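Local coordinates for protein argonaute (Marinitoga piezophila, PDB 5I4A) that uses short 5'-hydroxylated guide RNAs to bind complementary DNA or RNA targets and cut them, with manganese preferred for DNA cleavage, at residues Y263-I267 / L557-K563; T538-E544 / K585-T591; N548-N552 / Y569-P573. All coordinates share one frame; numbering follows the deposited sequence.

Contact 1: Y263-I267 / L557-K563; sequences YKIFI and LKEWIIK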
loop_
_atom_site.group_PDB
_atom_site.type_symbol
_atom_site.label_atom_id
_atom_site.label_comp_id
_atom_site.label_asym_id
_atom_site.label_seq_id
_atom_site.Cartn_x
_atom_site.Cartn_y
_atom_site.Cartn_z
ATOM N N TYR A 263 -12.851 16.935 16.186
ATOM C CA TYR A 263 -12.880 15.798 15.278
ATOM C C TYR A 263 -11.511 15.490 14.686
ATOM O O TYR A 263 -11.409 14.673 13.765
ATOM C CB TYR A 263 -13.902 16.032 14.167
ATOM C CG TYR A 263 -15.285 15.560 14.547
ATOM C CD1 TYR A 263 -16.002 16.190 15.554
ATOM C CD2 TYR A 263 -15.866 14.472 13.911
ATOM C CE1 TYR A 263 -17.261 15.757 15.911
ATOM C CE2 TYR A 263 -17.126 14.030 14.261
ATOM C CZ TYR A 263 -17.819 14.676 15.262
ATOM O OH TYR A 263 -19.076 14.239 15.612
ATOM N N LYS A 264 -10.461 16.123 15.194
ATOM C CA LYS A 264 -9.094 15.796 14.817
ATOM C C LYS A 264 -8.265 15.821 16.091
ATOM O O LYS A 264 -8.129 16.872 16.725
ATOM C CB LYS A 264 -8.550 16.771 13.772
ATOM C CG LYS A 264 -8.844 18.244 14.051
ATOM C CD LYS A 264 -8.056 19.158 13.121
ATOM C CE LYS A 264 -6.605 18.714 13.031
ATOM N NZ LYS A 264 -5.688 19.798 12.591
ATOM N N ILE A 265 -7.719 14.668 16.474
ATOM C CA ILE A 265 -6.904 14.548 17.676
ATOM C C ILE A 265 -5.490 14.145 17.278
ATOM O O ILE A 265 -5.292 13.330 16.368
ATOM C CB ILE A 265 -7.518 13.554 18.687
ATOM C CG1 ILE A 265 -6.784 13.645 20.027
ATOM C CG2 ILE A 265 -7.489 12.122 18.157
ATOM C CD1 ILE A 265 -7.551 13.067 21.200
ATOM N N PHE A 266 -4.507 14.753 17.936
ATOM C CA PHE A 266 -3.104 14.433 17.720
ATOM C C PHE A 266 -2.678 13.371 18.723
ATOM O O PHE A 266 -2.846 13.549 19.934
ATOM C CB PHE A 266 -2.246 15.692 17.860
ATOM C CG PHE A 266 -0.766 15.439 17.795
ATOM C CD1 PHE A 266 -0.107 15.424 16.578
ATOM C CD2 PHE A 266 -0.032 15.231 18.953
ATOM C CE1 PHE A 266 1.254 15.196 16.514
ATOM C CE2 PHE A 266 1.329 15.001 18.894
ATOM C CZ PHE A 266 1.972 14.985 17.672
ATOM N N ILE A 267 -2.134 12.265 18.223
ATOM C CA ILE A 267 -1.743 11.141 19.064
ATOM C C ILE A 267 -0.261 11.256 19.387
ATOM O O ILE A 267 0.581 11.341 18.483
ATOM C CB ILE A 267 -2.058 9.797 18.389
ATOM C CG1 ILE A 267 -3.563 9.657 18.172
ATOM C CG2 ILE A 267 -1.537 8.649 19.237
ATOM C CD1 ILE A 267 -4.368 9.625 19.449
ATOM N N LEU A 557 -1.980 17.387 7.980
ATOM C CA LEU A 557 -2.661 16.445 8.855
ATOM C C LEU A 557 -1.748 15.313 9.310
ATOM O O LEU A 557 -2.229 14.346 9.911
ATOM C CB LEU A 557 -3.894 15.875 8.149
ATOM C CG LEU A 557 -4.894 16.914 7.639
ATOM C CD1 LEU A 557 -5.901 16.275 6.702
ATOM C CD2 LEU A 557 -5.595 17.584 8.804
ATOM N N LYS A 558 -0.448 15.407 9.037
ATOM C CA LYS A 558 0.468 14.338 9.406
ATOM C C LYS A 558 0.489 14.154 10.918
ATOM O O LYS A 558 0.564 15.127 11.676
ATOM C CB LYS A 558 1.876 14.634 8.885
ATOM C CG LYS A 558 1.963 14.819 7.374
ATOM C CD LYS A 558 3.324 14.377 6.857
ATOM C CE LYS A 558 3.612 14.933 5.472
ATOM N NZ LYS A 558 4.019 16.365 5.530
ATOM N N GLU A 559 0.405 12.892 11.347
ATOM C CA GLU A 559 0.335 12.457 12.740
ATOM C C GLU A 559 -0.988 12.817 13.407
ATOM O O GLU A 559 -1.099 12.729 14.636
ATOM C CB GLU A 559 1.506 13.003 13.567
ATOM C CG GLU A 559 2.869 12.619 12.999
ATOM C CD GLU A 559 4.024 13.155 13.821
ATOM O OE1 GLU A 559 4.737 14.059 13.336
ATOM O OE2 GLU A 559 4.216 12.673 14.956
ATOM N N TRP A 560 -1.998 13.206 12.635
ATOM C CA TRP A 560 -3.323 13.502 13.155
ATOM C C TRP A 560 -4.290 12.370 12.834
ATOM O O TRP A 560 -4.193 11.722 11.789
ATOM C CB TRP A 560 -3.865 14.810 12.573
ATOM C CG TRP A 560 -3.288 16.025 13.207
ATOM C CD1 TRP A 560 -2.142 16.676 12.851
ATOM C CD2 TRP A 560 -3.829 16.743 14.320
ATOM N NE1 TRP A 560 -1.938 17.757 13.675
ATOM C CE2 TRP A 560 -2.961 17.820 14.586
ATOM C CE3 TRP A 560 -4.965 16.579 15.119
ATOM C CZ2 TRP A 560 -3.192 18.728 15.615
ATOM C CZ3 TRP A 560 -5.193 17.482 16.141
ATOM C CH2 TRP A 560 -4.312 18.543 16.380
ATOM N N ILE A 561 -5.227 12.141 13.750
ATOM C CA ILE A 561 -6.328 11.205 13.551
ATOM C C ILE A 561 -7.611 12.017 13.433
ATOM O O ILE A 561 -7.953 12.786 14.340
ATOM C CB ILE A 561 -6.424 10.181 14.693
ATOM C CG1 ILE A 561 -5.194 9.272 14.706
ATOM C CG2 ILE A 561 -7.693 9.353 14.559
ATOM C CD1 ILE A 561 -5.342 8.066 15.616
ATOM N N ILE A 562 -8.317 11.845 12.321
ATOM C CA ILE A 562 -9.527 12.601 12.022
ATOM C C ILE A 562 -10.715 11.653 12.071
ATOM O O ILE A 562 -10.669 10.559 11.498
ATOM C CB ILE A 562 -9.428 13.294 10.654
ATOM C CG1 ILE A 562 -8.316 14.344 10.680
ATOM C CG2 ILE A 562 -10.759 13.922 10.264
ATOM C CD1 ILE A 562 -8.063 14.987 9.340
ATOM N N LYS A 563 -11.775 12.073 12.754
ATOM C CA LYS A 563 -13.009 11.303 12.827
ATOM C C LYS A 563 -13.950 11.751 11.719
ATOM O O LYS A 563 -14.295 12.933 11.632
ATOM C CB LYS A 563 -13.671 11.471 14.193
ATOM C CG LYS A 563 -15.106 10.979 14.253
ATOM C CD LYS A 563 -15.441 10.492 15.650
ATOM C CE LYS A 563 -16.883 10.772 16.019
ATOM N NZ LYS A 563 -17.204 10.239 17.371
#
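The strands 264-266 and 560-563 run antiparallel, their axes 4.6 Å apart at closest and 157° between directions, with I265 and I561 as the hydrogen-bonded pair, flanked by the non-hydrogen-bonded pairs K264-I562 and F266-W560. I265 N gives a bond to I561 O at 2.9 Å, I561 N returns one to I265 O, and K563 N reaches Y263 O just beyond the strand.

On the K264, F266 and W560 side the indole is clamped between two neighbours. W560 CG stands opposite its own carbonyl carbon (chi1 -78°), which turns the CE3-CZ3 edge of the indole against the partner backbone, CZ3 3.1 Å from K264 O. F266 CB sits squarely over one face, 3.7 Å from the six-membered-ring centroid. Over the opposite face comes K264: its chain bends at the third torsion, bringing CE into CH-pi contact and putting NZ 3.9 Å from that centroid in a cation-pi contact. The phenyl ring of F266 turns its edge to the five-membered ring, planes at 64°, while its CE1 meets E559 CB alongside.

On the other side, I561 CD1 presses on I267 CG1 at 3.5 Å, tighter than usual for two carbons; Y603 of helix 595-605 touches both residues. At the far end the aliphatic part of K563 passes along the CD2-CE2 side of the Y263 ring, and K563 NZ makes its salt bridge with E566.

This is an edge pairing: a short segment of linker L2 forms the outermost strand on one edge of the PIWI sheet, within this chain. Backbone bonds set the register, and the lysine and the phenylalanine methylene on opposite faces hold the W560 ring flat between them, with cation-pi attraction from K264 probably adding to the grip.

Contact 2: T538-E544 / K585-T591; sequences TKYTLVE and KILENNT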
loop_
_atom_site.group_PDB
_atom_site.type_symbol
_atom_site.label_atom_id
_atom_site.label_comp_id
_atom_site.label_asym_id
_atom_site.label_seq_id
_atom_site.Cartn_x
_atom_site.Cartn_y
_atom_site.Cartn_z
ATOM N N THR A 538 -14.649 -15.427 22.543
ATOM C CA THR A 538 -13.673 -14.350 22.629
ATOM C C THR A 538 -14.260 -13.065 22.057
ATOM O O THR A 538 -14.971 -13.085 21.045
ATOM C CB THR A 538 -12.355 -14.722 21.914
ATOM O OG1 THR A 538 -11.332 -13.781 22.266
ATOM C CG2 THR A 538 -12.512 -14.739 20.412
ATOM N N LYS A 539 -13.984 -11.955 22.735
ATOM C CA LYS A 539 -14.428 -10.647 22.278
ATOM C C LYS A 539 -13.462 -10.128 21.218
ATOM O O LYS A 539 -12.257 -10.383 21.278
ATOM C CB LYS A 539 -14.539 -9.698 23.473
ATOM C CG LYS A 539 -15.605 -10.181 24.471
ATOM C CD LYS A 539 -15.449 -9.607 25.878
ATOM C CE LYS A 539 -14.139 -9.933 26.546
ATOM N NZ LYS A 539 -14.002 -9.107 27.780
ATOM N N TYR A 540 -14.002 -9.438 20.215
ATOM C CA TYR A 540 -13.223 -9.102 19.032
ATOM C C TYR A 540 -13.714 -7.788 18.442
ATOM O O TYR A 540 -14.692 -7.193 18.905
ATOM C CB TYR A 540 -13.309 -10.218 17.986
ATOM C CG TYR A 540 -14.723 -10.465 17.528
ATOM C CD1 TYR A 540 -15.535 -11.367 18.198
ATOM C CD2 TYR A 540 -15.256 -9.780 16.441
ATOM C CE1 TYR A 540 -16.828 -11.591 17.799
ATOM C CE2 TYR A 540 -16.558 -9.999 16.035
ATOM C CZ TYR A 540 -17.335 -10.908 16.721
ATOM O OH TYR A 540 -18.629 -11.148 16.347
ATOM N N THR A 541 -13.021 -7.344 17.395
ATOM C CA THR A 541 -13.435 -6.204 16.593
ATOM C C THR A 541 -12.983 -6.442 15.159
ATOM O O THR A 541 -11.893 -6.972 14.925
ATOM C CB THR A 541 -12.857 -4.888 17.127
ATOM O OG1 THR A 541 -13.175 -3.823 16.222
ATOM C CG2 THR A 541 -11.340 -4.982 17.287
ATOM N N LEU A 542 -13.829 -6.062 14.209
ATOM C CA LEU A 542 -13.545 -6.214 12.787
ATOM C C LEU A 542 -13.259 -4.841 12.201
ATOM O O LEU A 542 -14.099 -3.938 12.288
ATOM C CB LEU A 542 -14.708 -6.888 12.061
ATOM C CG LEU A 542 -14.974 -8.305 12.564
ATOM C CD1 LEU A 542 -15.953 -9.037 11.658
ATOM C CD2 LEU A 542 -13.656 -9.052 12.674
ATOM N N VAL A 543 -12.078 -4.687 11.609
ATOM C CA VAL A 543 -11.568 -3.390 11.188
ATOM C C VAL A 543 -11.191 -3.459 9.716
ATOM O O VAL A 543 -10.466 -4.369 9.297
ATOM C CB VAL A 543 -10.358 -2.957 12.035
ATOM C CG1 VAL A 543 -9.865 -1.601 11.585
ATOM C CG2 VAL A 543 -10.714 -2.945 13.515
ATOM N N GLU A 544 -11.678 -2.498 8.936
ATOM C CA GLU A 544 -11.303 -2.354 7.536
ATOM C C GLU A 544 -10.321 -1.197 7.415
ATOM O O GLU A 544 -10.615 -0.079 7.855
ATOM C CB GLU A 544 -12.529 -2.111 6.657
ATOM C CG GLU A 544 -13.486 -3.284 6.597
ATOM C CD GLU A 544 -14.687 -3.006 5.717
ATOM O OE1 GLU A 544 -14.956 -1.819 5.433
ATOM O OE2 GLU A 544 -15.356 -3.977 5.301
ATOM N N LYS A 585 -12.080 1.681 9.568
ATOM C CA LYS A 585 -13.523 1.548 9.743
ATOM C C LYS A 585 -13.815 0.364 10.651
ATOM O O LYS A 585 -13.494 -0.777 10.305
ATOM C CB LYS A 585 -14.231 1.366 8.398
ATOM C CG LYS A 585 -15.730 1.141 8.525
ATOM C CD LYS A 585 -16.369 0.776 7.197
ATOM C CE LYS A 585 -17.874 0.695 7.339
ATOM N NZ LYS A 585 -18.267 -0.106 8.537
ATOM N N ILE A 586 -14.442 0.629 11.795
ATOM C CA ILE A 586 -14.841 -0.426 12.726
ATOM C C ILE A 586 -16.108 -1.069 12.171
ATOM O O ILE A 586 -17.211 -0.556 12.363
ATOM C CB ILE A 586 -15.057 0.111 14.143
ATOM C CG1 ILE A 586 -13.883 0.996 14.571
ATOM C CG2 ILE A 586 -15.230 -1.043 15.123
ATOM C CD1 ILE A 586 -12.580 0.246 14.744
ATOM N N LEU A 587 -15.957 -2.196 11.476
ATOM C CA LEU A 587 -17.121 -2.910 10.959
ATOM C C LEU A 587 -17.966 -3.473 12.092
ATOM O O LEU A 587 -19.191 -3.304 12.113
ATOM C CB LEU A 587 -16.677 -4.030 10.018
ATOM C CG LEU A 587 -16.820 -3.790 8.517
ATOM C CD1 LEU A 587 -16.672 -5.099 7.766
ATOM C CD2 LEU A 587 -18.156 -3.144 8.199
ATOM N N GLU A 588 -17.326 -4.146 13.041
ATOM C CA GLU A 588 -18.012 -4.755 14.167
ATOM C C GLU A 588 -17.161 -4.535 15.408
ATOM O O GLU A 588 -15.946 -4.330 15.324
ATOM C CB GLU A 588 -18.252 -6.253 13.945
ATOM C CG GLU A 588 -19.601 -6.755 14.430
ATOM C CD GLU A 588 -20.737 -6.337 13.516
ATOM O OE1 GLU A 588 -20.745 -6.760 12.340
ATOM O OE2 GLU A 588 -21.615 -5.578 13.971
ATOM N N ASN A 589 -17.808 -4.571 16.569
ATOM C CA ASN A 589 -17.073 -4.440 17.821
ATOM C C ASN A 589 -17.909 -4.989 18.961
ATOM O O ASN A 589 -19.019 -4.513 19.207
ATOM C CB ASN A 589 -16.691 -2.984 18.101
ATOM C CG ASN A 589 -15.954 -2.818 19.416
ATOM O OD1 ASN A 589 -15.296 -3.743 19.888
ATOM N ND2 ASN A 589 -16.082 -1.644 20.026
ATOM N N ASN A 590 -17.363 -5.979 19.667
ATOM C CA ASN A 590 -17.936 -6.462 20.918
ATOM C C ASN A 590 -16.883 -6.508 22.022
ATOM O O ASN A 590 -17.066 -7.213 23.021
ATOM C CB ASN A 590 -18.595 -7.834 20.737
ATOM C CG ASN A 590 -17.675 -8.849 20.088
ATOM O OD1 ASN A 590 -17.256 -9.813 20.727
ATOM N ND2 ASN A 590 -17.371 -8.649 18.809
ATOM N N THR A 591 -15.787 -5.764 21.863
ATOM C CA THR A 591 -14.827 -5.621 22.944
ATOM C C THR A 591 -15.336 -4.591 23.951
ATOM O O THR A 591 -16.316 -3.877 23.715
ATOM C CB THR A 591 -13.453 -5.186 22.419
ATOM O OG1 THR A 591 -13.539 -3.877 21.851
ATOM C CG2 THR A 591 -12.924 -6.157 21.370
#
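A classic beta bulge breaks the register here: L587 and E588 both face L542, whose carbonyl oxygen takes weak bonds from the two successive amides, L587 N at 2.7 Å and E588 N at 3.3 Å. The strands 539-544 and 585-589 are antiparallel neighbours in the central sheet of the PIWI domain, which has the RNase H fold. L587 has near-helical backbone angles, and as the extra residue it shifts the pairing by one between L542-E588 and V543-I586.

Beside the bulge, E588 O accepts twice: T541 OG1 lies in its carbonyl plane at 3.0 Å, whereas L542 N comes in from above that plane. T541 owes this reach to OG1 standing opposite its backbone N (chi1 174°). V543 CG2 and I586 CD1 meet side by side, and helix 595-605 packs on both residues.

E544 runs extended across the leucine of the bulge, its CG and CD against L587 CG and CD1. Its OE2 is held by the backbone N of F522, and the E544 side chain lies about 9 Å from that of D519, inferred to be catalytic and, by similarity, a manganese ligand. K585 lies alongside E544, but OE1 and NZ stay 4.9 Å apart.

At the strand end, N589 OD1 accepts from T591 N in an Asx turn and, on a lone pair, from T591 OG1. N590 N bonds straight onto Y540 O. The N590 amide stands steeply to the Y540 ring, planes 72° apart, and ND2 sits over the ring centre, 2.9 Å above its plane.

Contact 3: N548-N552 / Y569-P573; sequences NTNIN and YIYYP
Y572 OH donates to I551 O at 2.7 Å, the one hydrogen bond between these two segments. The hydroxyl approaches at a C=O...O angle of 115° and lies 54° out of the carbonyl plane, so it comes over the peptide and meets no lone pair head-on. Y572 CG stands opposite its own carbonyl carbon (chi1 -64°), and the ring projects toward the loop, with I551 O near the ring plane at its hydroxyl edge. Next to that bond, N552 OD1 approaches Y572 CE2 to 3.7 Å, the amide and ring planes oblique to each other; the other end of this amide, ND2, is hydrogen-bonded to Q579 O.

Beside the tyrosine the contact is apolar. I570 sends a single methyl, CD1, against the branch of I551: it is 3.6 Å from CB, and CG2 and CD1 are equally near, so the methyl nestles against the fork of the side chain. L564 touches both isoleucines, and both isoleucine side chains also touch E583 of strand 582-589. The loop 548-552, which follows strand 539-546, thereby lies over one face of the PIWI sheet, on the side to which I570 of strand 568-571 points.

Earlier in the loop T549 CG2 makes a looser approach to I570 CG2, 4.3 Å away, while T549 OG1 bonds E583 OE2 and takes a weak bond from I551 N. The loop is also tied to the N-terminal domain: N7 bonds N552 N and N550 O. N548, one residue before T549, packs on a phosphate of the bound RNA.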
loop_
_atom_site.group_PDB
_atom_site.type_symbol
_atom_site.label_atom_id
_atom_site.label_comp_id
_atom_site.label_asym_id
_atom_site.label_seq_id
_atom_site.Cartn_x
_atom_site.Cartn_y
_atom_site.Cartn_z
ATOM N N ASN A 548 -5.280 3.432 0.759
ATOM C CA ASN A 548 -5.407 4.244 -0.443
ATOM C C ASN A 548 -6.598 5.195 -0.375
ATOM O O ASN A 548 -7.252 5.441 -1.391
ATOM C CB ASN A 548 -5.526 3.349 -1.677
ATOM C CG ASN A 548 -4.327 2.441 -1.860
ATOM O OD1 ASN A 548 -3.185 2.861 -1.678
ATOM N ND2 ASN A 548 -4.582 1.187 -2.215
ATOM N N THR A 549 -6.898 5.735 0.804
ATOM C CA THR A 549 -8.037 6.635 0.919
ATOM C C THR A 549 -7.779 7.914 0.130
ATOM O O THR A 549 -6.648 8.411 0.063
ATOM C CB THR A 549 -8.343 6.964 2.383
ATOM O OG1 THR A 549 -9.534 7.758 2.457
ATOM C CG2 THR A 549 -7.206 7.731 3.020
ATOM N N ASN A 550 -8.836 8.430 -0.488
ATOM C CA ASN A 550 -8.763 9.625 -1.316
ATOM C C ASN A 550 -9.049 10.902 -0.533
ATOM O O ASN A 550 -8.952 11.997 -1.096
ATOM C CB ASN A 550 -9.749 9.503 -2.483
ATOM C CG ASN A 550 -9.389 10.392 -3.650
ATOM O OD1 ASN A 550 -8.250 10.395 -4.112
ATOM N ND2 ASN A 550 -10.358 11.161 -4.132
ATOM N N ILE A 551 -9.397 10.787 0.743
ATOM C CA ILE A 551 -9.721 11.951 1.561
ATOM C C ILE A 551 -8.429 12.599 2.031
ATOM O O ILE A 551 -7.573 11.943 2.639
ATOM C CB ILE A 551 -10.607 11.548 2.748
ATOM C CG1 ILE A 551 -11.917 10.940 2.243
ATOM C CG2 ILE A 551 -10.863 12.748 3.655
ATOM C CD1 ILE A 551 -12.719 10.224 3.310
ATOM N N ASN A 552 -8.281 13.890 1.757
ATOM C CA ASN A 552 -7.036 14.577 2.065
ATOM C C ASN A 552 -7.338 16.059 2.266
ATOM O O ASN A 552 -8.492 16.448 2.469
ATOM C CB ASN A 552 -6.003 14.312 0.956
ATOM C CG ASN A 552 -4.598 14.171 1.495
ATOM O OD1 ASN A 552 -4.224 14.837 2.459
ATOM N ND2 ASN A 552 -3.814 13.294 0.881
ATOM N N TYR A 569 -12.623 6.466 10.872
ATOM C CA TYR A 569 -11.566 7.427 11.149
ATOM C C TYR A 569 -10.526 7.380 10.037
ATOM O O TYR A 569 -10.458 6.428 9.256
ATOM C CB TYR A 569 -10.872 7.151 12.492
ATOM C CG TYR A 569 -11.716 7.406 13.722
ATOM C CD1 TYR A 569 -12.780 6.576 14.040
ATOM C CD2 TYR A 569 -11.428 8.461 14.580
ATOM C CE1 TYR A 569 -13.547 6.797 15.167
ATOM C CE2 TYR A 569 -12.190 8.689 15.714
ATOM C CZ TYR A 569 -13.247 7.853 16.001
ATOM O OH TYR A 569 -14.006 8.075 17.126
ATOM N N ILE A 570 -9.710 8.429 9.981
ATOM C CA ILE A 570 -8.564 8.501 9.083
ATOM C C ILE A 570 -7.376 8.997 9.884
ATOM O O ILE A 570 -7.470 10.024 10.564
ATOM C CB ILE A 570 -8.809 9.441 7.888
ATOM C CG1 ILE A 570 -10.094 9.080 7.160
ATOM C CG2 ILE A 570 -7.634 9.394 6.920
ATOM C CD1 ILE A 570 -10.378 9.996 6.002
ATOM N N TYR A 571 -6.260 8.282 9.804
ATOM C CA TYR A 571 -5.011 8.791 10.343
ATOM C C TYR A 571 -4.026 9.028 9.208
ATOM O O TYR A 571 -4.054 8.345 8.179
ATOM C CB TYR A 571 -4.417 7.853 11.407
ATOM C CG TYR A 571 -3.785 6.571 10.908
ATOM C CD1 TYR A 571 -2.481 6.554 10.425
ATOM C CD2 TYR A 571 -4.473 5.366 10.970
ATOM C CE1 TYR A 571 -1.893 5.381 9.984
ATOM C CE2 TYR A 571 -3.892 4.188 10.536
ATOM C CZ TYR A 571 -2.603 4.201 10.043
ATOM O OH TYR A 571 -2.020 3.032 9.608
ATOM N N TYR A 572 -3.175 10.029 9.399
ATOM C CA TYR A 572 -2.137 10.382 8.434
ATOM C C TYR A 572 -0.794 10.167 9.112
ATOM O O TYR A 572 -0.360 11.013 9.915
ATOM C CB TYR A 572 -2.294 11.828 7.964
ATOM C CG TYR A 572 -3.584 12.077 7.205
ATOM C CD1 TYR A 572 -4.789 12.239 7.877
ATOM C CD2 TYR A 572 -3.594 12.149 5.817
ATOM C CE1 TYR A 572 -5.967 12.460 7.191
ATOM C CE2 TYR A 572 -4.767 12.370 5.120
ATOM C CZ TYR A 572 -5.953 12.526 5.813
ATOM O OH TYR A 572 -7.126 12.748 5.129
ATOM N N PRO A 573 -0.112 9.057 8.846
ATOM C CA PRO A 573 1.125 8.757 9.572
ATOM C C PRO A 573 2.247 9.704 9.181
ATOM O O PRO A 573 2.247 10.308 8.106
ATOM C CB PRO A 573 1.443 7.318 9.151
ATOM C CG PRO A 573 0.812 7.187 7.796
ATOM C CD PRO A 573 -0.431 8.031 7.838
#

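All three contacts reach one mixed sheet of the PIWI domain, which contact 3 meets from a loop; strands 264-266, 560-565, 568-571, 582-589 and 539-546 lie side by side in that order. Contact 1 is at the outer edge, where linker L2 adds its strand; contact 3 follows about 10 Å away between centres and touches it through the neighbouring strands 560-565 and 568-571; contact 2 lies about 20 Å from contact 3 between centres. Along the chain contact 3 is nested inside the loop closed by contact 2, while contact 1 alternates in sequence with both. One sheet thus connects the linker, a loop beside the guide RNA and the strands that carry the inferred catalytic aspartates.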